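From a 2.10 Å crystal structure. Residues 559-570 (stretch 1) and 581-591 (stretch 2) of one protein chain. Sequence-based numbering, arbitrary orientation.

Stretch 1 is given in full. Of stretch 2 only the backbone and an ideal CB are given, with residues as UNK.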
# COMPACT_ATOMS: atom_id res chain seq x y z
N ALA A 559 7.14 29.22 -9.62
CA ALA A 559 5.79 29.07 -9.08
C ALA A 559 5.79 29.27 -7.57
O ALA A 559 4.84 29.84 -7.01
CB ALA A 559 5.23 27.70 -9.44
N PHE A 560 6.84 28.80 -6.89
CA PHE A 560 6.93 28.96 -5.44
C PHE A 560 7.02 30.44 -5.06
O PHE A 560 6.43 30.87 -4.06
CB PHE A 560 8.15 28.19 -4.93
CG PHE A 560 8.32 28.23 -3.44
CD1 PHE A 560 9.32 29.00 -2.86
CD2 PHE A 560 7.50 27.48 -2.61
CE1 PHE A 560 9.48 29.02 -1.49
CE2 PHE A 560 7.66 27.50 -1.24
CZ PHE A 560 8.66 28.27 -0.68
N ILE A 561 7.74 31.23 -5.85
CA ILE A 561 7.89 32.66 -5.58
C ILE A 561 6.62 33.41 -5.95
O ILE A 561 6.05 34.14 -5.14
CB ILE A 561 9.11 33.21 -6.33
CG1 ILE A 561 10.40 32.61 -5.77
CG2 ILE A 561 9.16 34.73 -6.26
CD1 ILE A 561 11.62 32.85 -6.63
N GLU A 562 6.16 33.24 -7.20
CA GLU A 562 5.14 34.12 -7.75
C GLU A 562 3.77 33.91 -7.12
O GLU A 562 2.99 34.86 -7.01
CB GLU A 562 5.05 33.92 -9.27
CG GLU A 562 6.26 34.43 -10.03
CD GLU A 562 6.29 35.95 -10.14
OE1 GLU A 562 7.36 36.54 -9.88
OE2 GLU A 562 5.25 36.54 -10.49
N TYR A 563 3.44 32.68 -6.73
CA TYR A 563 2.10 32.34 -6.27
C TYR A 563 2.06 31.94 -4.80
O TYR A 563 1.06 31.37 -4.34
CB TYR A 563 1.52 31.22 -7.14
CG TYR A 563 1.72 31.43 -8.62
CD1 TYR A 563 1.08 32.47 -9.29
CD2 TYR A 563 2.55 30.60 -9.36
CE1 TYR A 563 1.26 32.67 -10.65
CE2 TYR A 563 2.74 30.79 -10.72
CZ TYR A 563 2.09 31.82 -11.36
OH TYR A 563 2.27 32.02 -12.71
N GLY A 564 3.12 32.24 -4.05
CA GLY A 564 3.19 31.87 -2.65
C GLY A 564 2.38 32.74 -1.71
O GLY A 564 2.28 32.41 -0.52
N GLY A 565 1.80 33.83 -2.19
CA GLY A 565 0.99 34.69 -1.35
C GLY A 565 1.83 35.62 -0.49
O GLY A 565 2.99 35.93 -0.81
N GLN A 566 1.25 36.06 0.62
CA GLN A 566 1.90 37.03 1.48
C GLN A 566 1.22 37.02 2.85
O GLN A 566 0.09 36.54 2.98
CB GLN A 566 1.85 38.44 0.87
CG GLN A 566 0.45 38.97 0.64
CD GLN A 566 0.45 40.35 0.01
OE1 GLN A 566 1.43 40.76 -0.62
NE2 GLN A 566 -0.65 41.08 0.17
N PRO A 567 1.89 37.54 3.88
CA PRO A 567 1.29 37.59 5.22
C PRO A 567 0.34 38.77 5.38
O PRO A 567 0.49 39.81 4.75
CB PRO A 567 2.52 37.75 6.13
CG PRO A 567 3.49 38.52 5.28
CD PRO A 567 3.29 38.01 3.88
N ARG A 568 -0.63 38.59 6.28
CA ARG A 568 -1.69 39.58 6.44
C ARG A 568 -2.22 39.58 7.87
O ARG A 568 -2.18 38.56 8.57
CB ARG A 568 -2.85 39.32 5.48
CG ARG A 568 -2.58 39.76 4.05
CD ARG A 568 -3.56 39.14 3.07
NE ARG A 568 -3.34 39.62 1.71
CZ ARG A 568 -3.94 40.69 1.18
NH1 ARG A 568 -4.80 41.41 1.90
NH2 ARG A 568 -3.67 41.05 -0.07
N LEU A 569 -2.72 40.74 8.30
CA LEU A 569 -3.42 40.85 9.57
C LEU A 569 -4.80 40.20 9.46
O LEU A 569 -5.49 40.32 8.45
CB LEU A 569 -3.58 42.32 9.97
CG LEU A 569 -2.32 43.13 10.29
CD1 LEU A 569 -2.68 44.59 10.54
CD2 LEU A 569 -1.60 42.54 11.50
N ALA A 570 -5.21 39.52 10.53
CA ALA A 570 -6.51 38.86 10.56
C ALA A 570 -7.63 39.88 10.68
O ALA A 570 -7.78 40.54 11.71
CB ALA A 570 -6.57 37.86 11.70
N UNK A 581 -2.11 38.94 16.26
CA UNK A 581 -2.32 37.67 15.58
C UNK A 581 -2.32 37.86 14.06
O UNK A 581 -3.06 38.69 13.53
CB UNK A 581 -3.63 37.03 16.04
N UNK A 582 -1.49 37.07 13.37
CA UNK A 582 -1.22 37.23 11.95
C UNK A 582 -1.58 35.94 11.23
O UNK A 582 -1.60 34.85 11.82
CB UNK A 582 0.24 37.60 11.71
N UNK A 583 -1.86 36.06 9.94
CA UNK A 583 -1.98 34.93 9.03
C UNK A 583 -0.75 34.92 8.13
O UNK A 583 -0.59 35.79 7.26
CB UNK A 583 -3.27 35.01 8.21
N UNK A 584 0.13 33.93 8.34
CA UNK A 584 1.33 33.81 7.53
C UNK A 584 0.98 33.40 6.10
O UNK A 584 -0.11 32.89 5.82
CB UNK A 584 2.29 32.80 8.15
N UNK A 585 1.92 33.64 5.19
CA UNK A 585 1.69 33.36 3.78
C UNK A 585 1.55 31.86 3.54
O UNK A 585 1.96 31.03 4.35
CB UNK A 585 2.83 33.93 2.93
N UNK A 586 0.95 31.53 2.39
CA UNK A 586 0.91 30.14 1.96
C UNK A 586 2.30 29.61 1.64
O UNK A 586 2.52 28.40 1.70
CB UNK A 586 0.00 29.99 0.74
N UNK A 587 3.23 30.50 1.31
CA UNK A 587 4.62 30.10 1.11
C UNK A 587 5.23 29.56 2.40
O UNK A 587 5.96 28.57 2.37
CB UNK A 587 5.44 31.28 0.59
N UNK A 588 4.92 30.20 3.53
CA UNK A 588 5.43 29.72 4.81
C UNK A 588 4.82 28.38 5.19
O UNK A 588 5.54 27.44 5.56
CB UNK A 588 5.15 30.75 5.91
N UNK A 589 3.49 28.27 5.12
CA UNK A 589 2.84 27.01 5.46
C UNK A 589 3.35 25.88 4.59
O UNK A 589 3.50 24.74 5.05
CB UNK A 589 1.32 27.13 5.32
N UNK A 590 3.63 26.17 3.31
CA UNK A 590 4.17 25.16 2.41
C UNK A 590 5.54 24.68 2.88
O UNK A 590 5.83 23.48 2.85
CB UNK A 590 4.26 25.71 0.99
N UNK A 591 6.40 25.61 3.31
CA UNK A 591 7.71 25.22 3.81
C UNK A 591 7.59 24.38 5.08
O UNK A 591 8.30 23.38 5.24
CB UNK A 591 8.57 26.46 4.08

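Position 581 opens the stretch with its CA-to-CB bond sideways to stretch 1. Nothing asks for a particular chemistry, so a small or polar residue serves as well as most. It is S581.

At 582 the backbone is extended and pairs with L569 as a non-hydrogen-bonded antiparallel pair. The CB lies sideways, 4.1 Å from R568 O, with L569 CD2 within reach. A beta-branched or other apolar side chain would suit. V582 is deposited, chi1 t; its CG2 lies 4.4 Å from L569 CD2 and its CG1 3.3 Å from R568 O.

The backbone at 583 does most of the pairing: its N donates to R568 O at 2.9 Å, and its O accepts from R568 N at 3.0 Å. That O also receives a CA-H...O contact from P567 CA at 3.3 Å. The CB shares a sheet face with R568, and no partner there dictates the side chain, so any residue tolerant of a strand would do. R583 is found, making no side-chain hydrogen bond to stretch 1.

Position 584 points its CB away. Stretch 1 sets almost no terms, and polar or apolar residues would both do; the deposited residue is L584.

At 585 the CB points toward stretch 1 and sits tight, 3.5 Å from Q566 C. The chain turns helical immediately afterwards, so this is an N-cap position, where Ser, Thr, Asp or Asn are usual; the close wall of backbone favours a small one. S585, chi1 p, caps the helix: its OG accepts from the backbone N of 588, while its CB packs against the 566-567 peptide.

Position 586 is in the first turn, its CB sideways and 3.6 Å from G564 O. A small or polar residue fits, and S586 is there.

Position 587 is the one stretch 1 specifies most sharply. Its CB points toward G564 and F560, with F560 CZ 4.6 Å away, and its N makes a weak hydrogen bond to G564 O at 2.8 Å. Farther out wait three carbonyls, those of F560, I561 and G565, the first two at the end of a helix. A long donor is called for: Lys could reach into such a cluster, but a planar group with several N-H bonds can serve all three. R587 does so. NE donates to F560 O at 3.1 Å, NH1 to I561 O at 2.8 Å and to G565 O at 3.2 Å, and NH2 to G565 O at 3.1 Å. On the way its CG crosses the F560 ring face, 3.8 Å from the centroid, while G564 CA lies over one guanidinium face. An ideal CB on 564 would fall 2.3 Å from R587 NE, so glycine makes room.

Positions 588 and 589 lie beyond contact and leave choice open; H588 ND1 donates to D589 OD1 at 3.2 Å. At 590 the CB points toward F560, and a small apolar residue suits: A590 CB meets the ring edge, 4.4 Å from CE2 of F560. At 591 the CB is sideways; apolar residues fit, and L591 is deposited.

Stretch 2 581-591: SVRLSSRHDAL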
# COMPACT_ATOMS: atom_id res chain seq x y z
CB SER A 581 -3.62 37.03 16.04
OG SER A 581 -3.53 36.62 17.39
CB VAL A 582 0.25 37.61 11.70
CG1 VAL A 582 0.54 37.79 10.21
CG2 VAL A 582 0.62 38.88 12.46
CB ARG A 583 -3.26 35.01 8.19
CG ARG A 583 -4.53 34.77 8.98
CD ARG A 583 -5.72 34.58 8.06
NE ARG A 583 -6.97 34.42 8.79
CZ ARG A 583 -8.16 34.26 8.21
NH1 ARG A 583 -8.27 34.24 6.89
NH2 ARG A 583 -9.24 34.11 8.96
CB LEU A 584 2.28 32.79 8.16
CG LEU A 584 2.75 33.14 9.57
CD1 LEU A 584 3.51 31.98 10.19
CD2 LEU A 584 3.61 34.39 9.56
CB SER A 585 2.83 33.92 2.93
OG SER A 585 4.01 33.15 3.10
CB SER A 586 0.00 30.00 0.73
OG SER A 586 -1.32 30.40 1.04
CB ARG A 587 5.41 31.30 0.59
CG ARG A 587 6.75 30.96 -0.04
CD ARG A 587 7.44 32.22 -0.57
NE ARG A 587 6.68 32.87 -1.65
CZ ARG A 587 5.81 33.86 -1.48
NH1 ARG A 587 5.19 34.37 -2.53
NH2 ARG A 587 5.55 34.34 -0.27
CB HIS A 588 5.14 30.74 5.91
CG HIS A 588 5.29 30.19 7.29
ND1 HIS A 588 4.28 29.51 7.94
CD2 HIS A 588 6.35 30.19 8.14
CE1 HIS A 588 4.70 29.13 9.13
NE2 HIS A 588 5.95 29.53 9.28
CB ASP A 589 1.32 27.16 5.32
CG ASP A 589 0.76 28.30 6.16
OD1 ASP A 589 1.33 28.58 7.24
OD2 ASP A 589 -0.24 28.91 5.75
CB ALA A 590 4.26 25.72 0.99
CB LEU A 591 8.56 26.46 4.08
CG LEU A 591 9.95 26.21 4.68
CD1 LEU A 591 10.80 25.38 3.74
CD2 LEU A 591 10.63 27.53 5.01
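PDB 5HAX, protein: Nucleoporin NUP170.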